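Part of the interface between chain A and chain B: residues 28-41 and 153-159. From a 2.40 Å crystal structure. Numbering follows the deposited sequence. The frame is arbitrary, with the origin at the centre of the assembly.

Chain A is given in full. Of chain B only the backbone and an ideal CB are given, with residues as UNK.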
# COMPACT_ATOMS: atom_id res chain seq x y z
N ASP A 28 15.69 15.39 6.52
CA ASP A 28 15.06 16.08 7.64
C ASP A 28 13.86 15.31 8.16
O ASP A 28 13.62 15.27 9.37
CB ASP A 28 14.64 17.49 7.23
CG ASP A 28 15.84 18.39 6.94
OD1 ASP A 28 16.83 18.33 7.70
OD2 ASP A 28 15.78 19.17 5.96
N SER A 29 13.10 14.69 7.26
CA SER A 29 11.95 13.91 7.70
C SER A 29 12.48 12.77 8.54
O SER A 29 11.96 12.48 9.62
CB SER A 29 11.18 13.33 6.51
OG SER A 29 11.83 12.18 5.97
N SER A 30 13.52 12.11 8.05
CA SER A 30 14.07 10.99 8.79
C SER A 30 14.51 11.43 10.18
O SER A 30 14.18 10.79 11.18
CB SER A 30 15.24 10.33 8.03
OG SER A 30 16.26 11.25 7.69
N MSE A 31 15.22 12.55 10.26
CA MSE A 31 15.68 13.02 11.56
C MSE A 31 14.51 13.26 12.51
O MSE A 31 14.64 13.07 13.72
CB MSE A 31 16.54 14.28 11.41
CG MSE A 31 17.88 14.01 10.71
SE MSE A 31 18.86 12.45 11.43
CE MSE A 31 19.96 13.39 12.71
N ARG A 32 13.35 13.65 11.98
CA ARG A 32 12.20 13.84 12.85
C ARG A 32 11.75 12.48 13.36
O ARG A 32 11.23 12.37 14.46
CB ARG A 32 11.04 14.52 12.12
CG ARG A 32 11.31 15.96 11.74
CD ARG A 32 10.07 16.60 11.17
NE ARG A 32 10.26 18.04 10.93
CZ ARG A 32 10.53 18.93 11.89
NH1 ARG A 32 10.64 18.54 13.15
NH2 ARG A 32 10.68 20.21 11.58
N ALA A 33 11.95 11.44 12.56
CA ALA A 33 11.53 10.10 12.98
C ALA A 33 12.52 9.60 14.03
O ALA A 33 12.17 8.80 14.90
CB ALA A 33 11.48 9.15 11.79
N VAL A 34 13.76 10.07 13.94
CA VAL A 34 14.78 9.69 14.90
C VAL A 34 14.41 10.32 16.25
O VAL A 34 14.45 9.65 17.27
CB VAL A 34 16.17 10.19 14.45
CG1 VAL A 34 17.19 9.97 15.55
CG2 VAL A 34 16.59 9.46 13.18
N ASP A 35 14.05 11.60 16.24
CA ASP A 35 13.67 12.29 17.46
C ASP A 35 12.48 11.58 18.11
O ASP A 35 12.49 11.33 19.32
CB ASP A 35 13.28 13.75 17.20
CG ASP A 35 14.46 14.61 16.74
OD1 ASP A 35 15.55 14.53 17.34
OD2 ASP A 35 14.29 15.39 15.78
N ARG A 36 11.47 11.24 17.32
CA ARG A 36 10.31 10.57 17.88
C ARG A 36 10.68 9.19 18.42
O ARG A 36 10.20 8.79 19.47
CB ARG A 36 9.20 10.45 16.83
CG ARG A 36 8.02 9.58 17.28
CD ARG A 36 7.35 10.14 18.53
NE ARG A 36 6.89 11.50 18.33
CZ ARG A 36 6.37 12.27 19.29
NH1 ARG A 36 6.25 11.80 20.52
NH2 ARG A 36 5.99 13.51 19.01
N ALA A 37 11.53 8.46 17.69
CA ALA A 37 11.93 7.13 18.14
C ALA A 37 12.75 7.24 19.43
O ALA A 37 12.65 6.40 20.33
CB ALA A 37 12.75 6.43 17.06
N ALA A 38 13.56 8.29 19.51
CA ALA A 38 14.39 8.53 20.69
C ALA A 38 13.49 8.82 21.89
O ALA A 38 13.71 8.30 22.99
CB ALA A 38 15.33 9.69 20.45
N GLN A 39 12.47 9.65 21.66
CA GLN A 39 11.52 10.03 22.70
C GLN A 39 10.80 8.81 23.26
O GLN A 39 10.45 8.78 24.43
CB GLN A 39 10.49 11.01 22.14
CG GLN A 39 9.47 11.54 23.16
CD GLN A 39 8.36 10.54 23.50
OE1 GLN A 39 7.67 10.03 22.61
NE2 GLN A 39 8.17 10.28 24.79
N ILE A 40 10.60 7.80 22.42
CA ILE A 40 9.91 6.59 22.84
C ILE A 40 10.85 5.62 23.52
O ILE A 40 10.46 4.92 24.45
CB ILE A 40 9.27 5.87 21.63
CG1 ILE A 40 8.28 6.81 20.95
CG2 ILE A 40 8.60 4.58 22.07
CD1 ILE A 40 7.65 6.26 19.69
N ALA A 41 12.09 5.56 23.06
CA ALA A 41 13.06 4.64 23.64
C ALA A 41 13.48 5.13 25.03
O ALA A 41 13.65 4.34 25.96
CB ALA A 41 14.27 4.51 22.74
N UNK B 153 4.40 -1.04 13.71
CA UNK B 153 5.02 -0.09 12.80
C UNK B 153 4.51 1.33 12.98
O UNK B 153 3.31 1.57 12.98
CB UNK B 153 4.79 -0.53 11.35
N UNK B 154 5.45 2.25 13.11
CA UNK B 154 5.14 3.65 13.31
C UNK B 154 5.63 4.52 12.16
O UNK B 154 6.80 4.49 11.81
CB UNK B 154 5.75 4.13 14.63
N UNK B 155 4.71 5.29 11.59
CA UNK B 155 5.02 6.19 10.48
C UNK B 155 4.91 7.61 11.04
O UNK B 155 3.83 8.06 11.42
CB UNK B 155 4.09 5.97 9.29
N UNK B 156 6.05 8.29 11.09
CA UNK B 156 6.11 9.65 11.61
C UNK B 156 5.93 10.65 10.48
O UNK B 156 6.67 10.61 9.50
CB UNK B 156 7.43 9.90 12.34
N UNK B 157 4.96 11.54 10.62
CA UNK B 157 4.72 12.54 9.58
C UNK B 157 5.84 13.55 9.53
O UNK B 157 6.62 13.67 10.47
CB UNK B 157 3.39 13.25 9.81
N UNK B 158 5.92 14.27 8.43
CA UNK B 158 6.95 15.29 8.24
C UNK B 158 6.30 16.66 8.38
O UNK B 158 5.10 16.77 8.62
CB UNK B 158 7.64 15.14 6.88
N UNK B 159 7.10 17.71 8.23
CA UNK B 159 6.58 19.08 8.34
C UNK B 159 7.12 19.97 7.22
O UNK B 159 7.72 21.02 7.54
CB UNK B 159 6.94 19.68 9.70

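Helix 28-41 of chain A runs obliquely past a strand of chain B that ends at position 156, their N-to-C directions 130° apart. The helix presents Ser A29, Arg A32, Ala A33, Arg A36 and Ile A40 to this segment.

Position 153 has extended backbone angles, and nothing of the helix lies within 5.5 Å of its ideal CB. Chain A sets no preference here, though the extended backbone is comfortable for a beta-branched residue; it is Val B153.

At 154 CA-to-CB points toward the helix, yet the ideal CB again has no neighbour within 5.5 Å. A side chain must therefore be long enough to cross the gap, and what awaits it is the methyl end of Ile A40 and the aliphatic part of Arg A36. Leucine, isoleucine or methionine would suit. The residue is Leu B154, whose CD2 packs 3.7 Å from CD1 of Ile A40 and 4.2 Å from CG of Arg A36.

The alternation of a strand turns 155 away from the helix, so chain A says little about it. It is Ile B155.

Position 156 points back toward the helix at much closer range: its ideal CB is 4.1 Å from CB of Ala A33 and 4.9 Å from CB of Arg A36. CA of position 156 lies 5.6 Å from CA of Ala A33, and the alanine side chain there is only a methyl group. The surroundings are largely aliphatic. A compact apolar residue fits, valine, alanine or perhaps isoleucine. Val B156 has the largest area covered by the helix of any residue in its stretch; its CG2 lies 4.0 Å from CA of Ala A33 and 3.9 Å from CG of Arg A36, while CG1 is 4.1 Å from O of Arg A32.

Position 157 points away, and many residues would serve. His B157 makes no close contact with the helix.

At 158 CA-to-CB points sideways, and the ideal CB is 4.0 Å from CB of Ser A29. Small or beta-branched residues such as alanine, serine, threonine or valine can pack on Ser A29; a longer one would have to turn from it. Thr B158 places CG2 3.4 Å from CB of Ser A29, a contact between carbons.

Position 159 has its ideal CB 3.9 Å from NE of Arg A32, beside a positively charged group rich in donors. Serine, threonine, asparagine or an acid could offer oxygen there. In Thr B159, OG1 lies 2.9 Å from both NE and NH2 of Arg A32, although the geometry leaves hydrogen bonding open, and CG2 covers one face of the guanidinium.

Chain B, residues 153-159: VLIVHTT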
# COMPACT_ATOMS: atom_id res chain seq x y z
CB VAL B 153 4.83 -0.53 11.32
CG1 VAL B 153 5.38 0.54 10.37
CG2 VAL B 153 5.57 -1.85 11.09
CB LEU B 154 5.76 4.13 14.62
CG LEU B 154 5.59 5.60 14.96
CD1 LEU B 154 4.11 5.93 15.15
CD2 LEU B 154 6.37 5.88 16.23
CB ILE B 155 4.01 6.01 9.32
CG1 ILE B 155 4.01 4.56 8.86
CG2 ILE B 155 4.36 6.93 8.17
CD1 ILE B 155 3.00 4.27 7.75
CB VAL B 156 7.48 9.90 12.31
CG1 VAL B 156 7.54 11.32 12.88
CG2 VAL B 156 7.70 8.89 13.42
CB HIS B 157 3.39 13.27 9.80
CG HIS B 157 3.41 14.28 10.91
ND1 HIS B 157 3.29 13.94 12.24
CD2 HIS B 157 3.50 15.63 10.87
CE1 HIS B 157 3.30 15.03 12.97
NE2 HIS B 157 3.43 16.07 12.17
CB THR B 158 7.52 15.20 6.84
OG1 THR B 158 6.55 15.70 5.91
CG2 THR B 158 7.84 13.75 6.50
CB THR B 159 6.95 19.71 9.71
OG1 THR B 159 8.37 19.85 9.80
CG2 THR B 159 6.46 18.83 10.85
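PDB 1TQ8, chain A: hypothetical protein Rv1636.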